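Local coordinates for protein glutathione S-transferase (Bombyx mori, PDB 3AY8) that probably conjugates glutathione to electrophilic compounds, working as a homodimeric cytosolic transferase, at residues S178-P181 against N182-R185; V109-R112 against A113-P117. All coordinates share one frame; numbering follows the deposited sequence. Where two conformers were deposited one is given.

Both contacts are short-range ones inside the all-helical C-terminal domain of the glutathione transferase fold; one is at a helix start, the other near a helix end. Contact 1 (178-181 with 182-185) covers the loop before helix 181-190 and the helix's first turn, at the surface, its centre about 19 Å from the centre of the chain. Contact 2 (109-112 with 113-117) belongs to the last part of helix 90-120, its centre about 14 Å from that of the chain. The two contact centres lie about 21 Å apart and their nearest atoms about 10 Å, so they do not touch. Helix 128-147 relates them: Phe180 of contact 1 packs on its Leu138, Ile111 and Ile114 of contact 2 on its Leu134.

Contact 1: S178-P181 against N182-R185; sequences SSFP and NIQR
Gln184 N donates to Phe180 O over 3.2 Å in the plane of that carbonyl, with an N-H...O angle of 165°, and Arg185 N reaches Pro181 O at 3.0 Å. These two i to i+4 bonds set the first turn of helix 181-190, with Phe180 as N-cap residue and Pro181 following it; a proline is readily accepted there, because first-turn nitrogens have no helical carbonyl before them to bond, and its missing N-H costs nothing. Phe180 and Ile183 lie side by side and point the same way. CD1 of Ile183 sits 3.7 Å from Phe180 CB, obliquely to the ring, which goes on to pack against Leu138 and Ser139 of helix 128-147. The turn opens helix 181-190 of the C-terminal domain and lies against helix 128-147, whose Asn142 OD1 accepts a hydrogen bond from Asn182 N. Gln184 reaches back toward the preceding loop: with CG beside its backbone N (chi1 -68°) and the chain extended beyond, OE1 comes 3.5 Å from Pro181 CA and NE2 3.9 Å from Ser178 CA. Shortening Gln184 to an alanine would probably open a gap beside Pro181 CA and Ser178 CA, where the amide now packs. Arg185 NH2 hydrogen-bonds the carbonyl oxygens of Leu145 and Lys149.

Contact 2: V109-R112 against A113-P117; sequences VKIR and AICFP
The late turns of helix 90-120, one of the long helices of the glutathione transferase C-terminal domain, bring Arg112 alongside Phe116 one turn on, joined by a backbone bond. Phe116 N donates to Arg112 O at 2.9 Å, and Cys115 N to Ile111 O with an N-H...O angle of 159°. Between the regular bonds the turn is slacker: Ile114 N has two weak ones, to Lys110 O (3.4 Å) and Ile111 O (3.1 Å). The helix kinks at Pro117, whose nitrogen has no hydrogen to offer the preceding turn; its CD instead rests 3.6 Å from Arg112 O. Inward, Ile111 and Cys115 follow one another along the buried side, CG2 to SG at 4.2 Å, and both pack on Ile170 of helix 158-173. Lys110 NZ forms a salt bridge with Asp133 and a hydrogen bond with Thr137 OG1, both on helix 128-147, while Val109 meets Val109 of the second subunit. Exposed Arg112 and partly covered Phe116, whose ring also meets Phe120, both carry CG anti to the backbone N (chi1 -178° for Phe116), which sends the two chains out in the same direction. Guanidinium and ring planes stand 26° apart, and Phe116 CD1 lies over one guanidinium face toward its rim, 3.7 Å from Arg112 NH1.

Contact 1: S178-P181 against N182-R185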
loop_
_atom_site.group_PDB
_atom_site.type_symbol
_atom_site.label_atom_id
_atom_site.label_comp_id
_atom_site.label_asym_id
_atom_site.label_seq_id
_atom_site.Cartn_x
_atom_site.Cartn_y
_atom_site.Cartn_z
ATOM N N SER A 178 -9.537 -12.139 -20.203
ATOM C CA SER A 178 -9.232 -13.267 -21.106
ATOM C C SER A 178 -7.729 -13.381 -21.381
ATOM O O SER A 178 -7.217 -14.479 -21.598
ATOM C CB SER A 178 -10.010 -13.148 -22.423
ATOM O OG SER A 178 -9.631 -11.982 -23.142
ATOM N N SER A 179 -7.027 -12.250 -21.350
ATOM C CA SER A 179 -5.576 -12.226 -21.523
ATOM C C SER A 179 -4.818 -12.801 -20.316
ATOM O O SER A 179 -3.601 -12.983 -20.369
ATOM C CB SER A 179 -5.101 -10.797 -21.787
ATOM O OG SER A 179 -5.526 -10.316 -23.055
ATOM N N PHE A 180 -5.531 -13.086 -19.224
ATOM C CA PHE A 180 -4.875 -13.546 -18.001
ATOM C C PHE A 180 -5.431 -14.863 -17.474
ATOM O O PHE A 180 -6.183 -14.874 -16.491
ATOM C CB PHE A 180 -4.910 -12.450 -16.924
ATOM C CG PHE A 180 -4.582 -11.078 -17.442
ATOM C CD1 PHE A 180 -3.323 -10.797 -17.977
ATOM C CD2 PHE A 180 -5.531 -10.057 -17.388
ATOM C CE1 PHE A 180 -3.021 -9.523 -18.458
ATOM C CE2 PHE A 180 -5.241 -8.783 -17.860
ATOM C CZ PHE A 180 -3.982 -8.513 -18.401
ATOM N N PRO A 181 -5.055 -15.993 -18.119
ATOM C CA PRO A 181 -5.623 -17.285 -17.731
ATOM C C PRO A 181 -5.325 -17.687 -16.280
ATOM O O PRO A 181 -6.126 -18.399 -15.676
ATOM C CB PRO A 181 -4.984 -18.290 -18.725
ATOM C CG PRO A 181 -3.830 -17.573 -19.349
ATOM C CD PRO A 181 -4.168 -16.102 -19.298
ATOM N N ASN A 182 -4.195 -17.243 -15.729
ATOM C CA ASN A 182 -3.848 -17.577 -14.329
ATOM C C ASN A 182 -4.758 -16.908 -13.295
ATOM O O ASN A 182 -5.104 -17.523 -12.290
ATOM C CB ASN A 182 -2.367 -17.305 -14.028
ATOM C CG ASN A 182 -1.428 -18.118 -14.926
ATOM O OD1 ASN A 182 -1.712 -19.270 -15.264
ATOM N ND2 ASN A 182 -0.313 -17.519 -15.308
ATOM N N ILE A 183 -5.140 -15.657 -13.556
ATOM C CA ILE A 183 -6.164 -14.966 -12.756
ATOM C C ILE A 183 -7.518 -15.676 -12.885
ATOM O O ILE A 183 -8.231 -15.854 -11.893
ATOM C CB ILE A 183 -6.325 -13.453 -13.132
ATOM C CG1 ILE A 183 -4.981 -12.705 -13.008
ATOM C CG2 ILE A 183 -7.397 -12.782 -12.229
ATOM C CD1 ILE A 183 -5.031 -11.224 -13.391
ATOM N N GLN A 184 -7.876 -16.070 -14.108
ATOM C CA GLN A 184 -9.131 -16.814 -14.336
ATOM C C GLN A 184 -9.195 -18.089 -13.500
ATOM O O GLN A 184 -10.218 -18.380 -12.892
ATOM C CB GLN A 184 -9.321 -17.146 -15.823
ATOM C CG GLN A 184 -9.568 -15.923 -16.694
ATOM C CD GLN A 184 -9.767 -16.274 -18.148
ATOM O OE1 GLN A 184 -8.903 -16.885 -18.778
ATOM N NE2 GLN A 184 -10.898 -15.868 -18.698
ATOM N N ARG A 185 -8.088 -18.827 -13.451
ATOM C CA ARG A 185 -7.992 -20.041 -12.637
ATOM C C ARG A 185 -8.130 -19.712 -11.141
ATOM O O ARG A 185 -8.894 -20.346 -10.402
ATOM C CB ARG A 185 -6.643 -20.723 -12.881
ATOM C CG ARG A 185 -6.396 -21.972 -12.006
ATOM C CD ARG A 185 -4.911 -22.327 -11.912
ATOM N NE ARG A 185 -4.199 -21.495 -10.934
ATOM C CZ ARG A 185 -3.101 -20.779 -11.181
ATOM N NH1 ARG A 185 -2.551 -20.770 -12.395
ATOM N NH2 ARG A 185 -2.541 -20.069 -10.202
#

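Contact 2: V109-R112 against A113-P117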
loop_
_atom_site.group_PDB
_atom_site.type_symbol
_atom_site.label_atom_id
_atom_site.label_comp_id
_atom_site.label_asym_id
_atom_site.label_seq_id
_atom_site.Cartn_x
_atom_site.Cartn_y
_atom_site.Cartn_z
ATOM N N VAL A 109 -5.462 0.692 -6.008
ATOM C CA VAL A 109 -5.221 2.067 -6.426
ATOM C C VAL A 109 -5.730 2.324 -7.860
ATOM O O VAL A 109 -6.355 3.347 -8.130
ATOM C CB VAL A 109 -3.695 2.397 -6.328
ATOM C CG1 VAL A 109 -3.311 3.596 -7.208
ATOM C CG2 VAL A 109 -3.321 2.642 -4.888
ATOM N N LYS A 110 -5.461 1.384 -8.758
ATOM C CA LYS A 110 -5.824 1.536 -10.168
ATOM C C LYS A 110 -7.297 1.206 -10.444
ATOM O O LYS A 110 -7.898 1.765 -11.352
ATOM C CB LYS A 110 -4.891 0.696 -11.035
ATOM C CG LYS A 110 -3.479 1.291 -11.118
ATOM C CD LYS A 110 -2.527 0.381 -11.881
ATOM C CE LYS A 110 -1.058 0.813 -11.639
ATOM N NZ LYS A 110 -0.200 0.145 -12.652
ATOM N N ILE A 111 -7.868 0.303 -9.653
ATOM C CA ILE A 111 -9.311 0.065 -9.666
ATOM C C ILE A 111 -10.029 1.335 -9.201
ATOM O O ILE A 111 -10.959 1.825 -9.842
ATOM C CB ILE A 111 -9.674 -1.155 -8.776
ATOM C CG1 ILE A 111 -9.098 -2.443 -9.396
ATOM C CG2 ILE A 111 -11.200 -1.247 -8.570
ATOM C CD1 ILE A 111 -9.123 -3.725 -8.462
ATOM N N ARG A 112 -9.559 1.887 -8.092
ATOM C CA ARG A 112 -10.126 3.110 -7.554
ATOM C C ARG A 112 -10.017 4.315 -8.519
ATOM O O ARG A 112 -10.955 5.100 -8.627
ATOM C CB ARG A 112 -9.443 3.429 -6.239
ATOM C CG ARG A 112 -10.283 4.231 -5.312
ATOM C CD ARG A 112 -9.459 4.662 -4.100
ATOM N NE ARG A 112 -10.328 5.251 -3.088
ATOM C CZ ARG A 112 -10.465 6.558 -2.873
ATOM N NH1 ARG A 112 -11.293 6.982 -1.922
ATOM N NH2 ARG A 112 -9.771 7.444 -3.588
ATOM N N ALA A 113 -8.878 4.443 -9.201
ATOM C CA ALA A 113 -8.668 5.509 -10.203
ATOM C C ALA A 113 -9.743 5.490 -11.290
ATOM O O ALA A 113 -10.150 6.536 -11.791
ATOM C CB ALA A 113 -7.285 5.406 -10.824
ATOM N N ILE A 114 -10.208 4.295 -11.628
ATOM C CA ILE A 114 -11.312 4.121 -12.575
ATOM C C ILE A 114 -12.681 4.357 -11.922
ATOM O O ILE A 114 -13.490 5.150 -12.423
ATOM C CB ILE A 114 -11.258 2.716 -13.216
ATOM C CG1 ILE A 114 -10.035 2.610 -14.131
ATOM C CG2 ILE A 114 -12.573 2.374 -13.985
ATOM C CD1 ILE A 114 -9.542 1.174 -14.336
ATOM N N CYS A 115 -12.931 3.695 -10.795
ATOM C CA CYS A 115 -14.286 3.646 -10.233
ATOM C C CYS A 115 -14.733 4.851 -9.408
ATOM O O CYS A 115 -15.905 5.217 -9.460
ATOM C CB CYS A 115 -14.506 2.358 -9.440
ATOM S SG CYS A 115 -14.310 0.877 -10.441
ATOM N N PHE A 116 -13.823 5.449 -8.646
ATOM C CA PHE A 116 -14.170 6.581 -7.786
ATOM C C PHE A 116 -14.725 7.793 -8.562
ATOM O O PHE A 116 -15.722 8.389 -8.145
ATOM C CB PHE A 116 -12.974 6.993 -6.922
ATOM C CG PHE A 116 -13.265 8.126 -5.975
ATOM C CD1 PHE A 116 -13.642 7.866 -4.653
ATOM C CD2 PHE A 116 -13.158 9.452 -6.396
ATOM C CE1 PHE A 116 -13.913 8.907 -3.769
ATOM C CE2 PHE A 116 -13.436 10.506 -5.521
ATOM C CZ PHE A 116 -13.811 10.231 -4.204
ATOM N N PRO A 117 -14.077 8.181 -9.677
ATOM C CA PRO A 117 -14.626 9.332 -10.393
ATOM C C PRO A 117 -15.966 9.037 -11.059
ATOM O O PRO A 117 -16.763 9.963 -11.262
ATOM C CB PRO A 117 -13.556 9.626 -11.448
ATOM C CG PRO A 117 -12.299 9.064 -10.858
ATOM C CD PRO A 117 -12.746 7.814 -10.197
#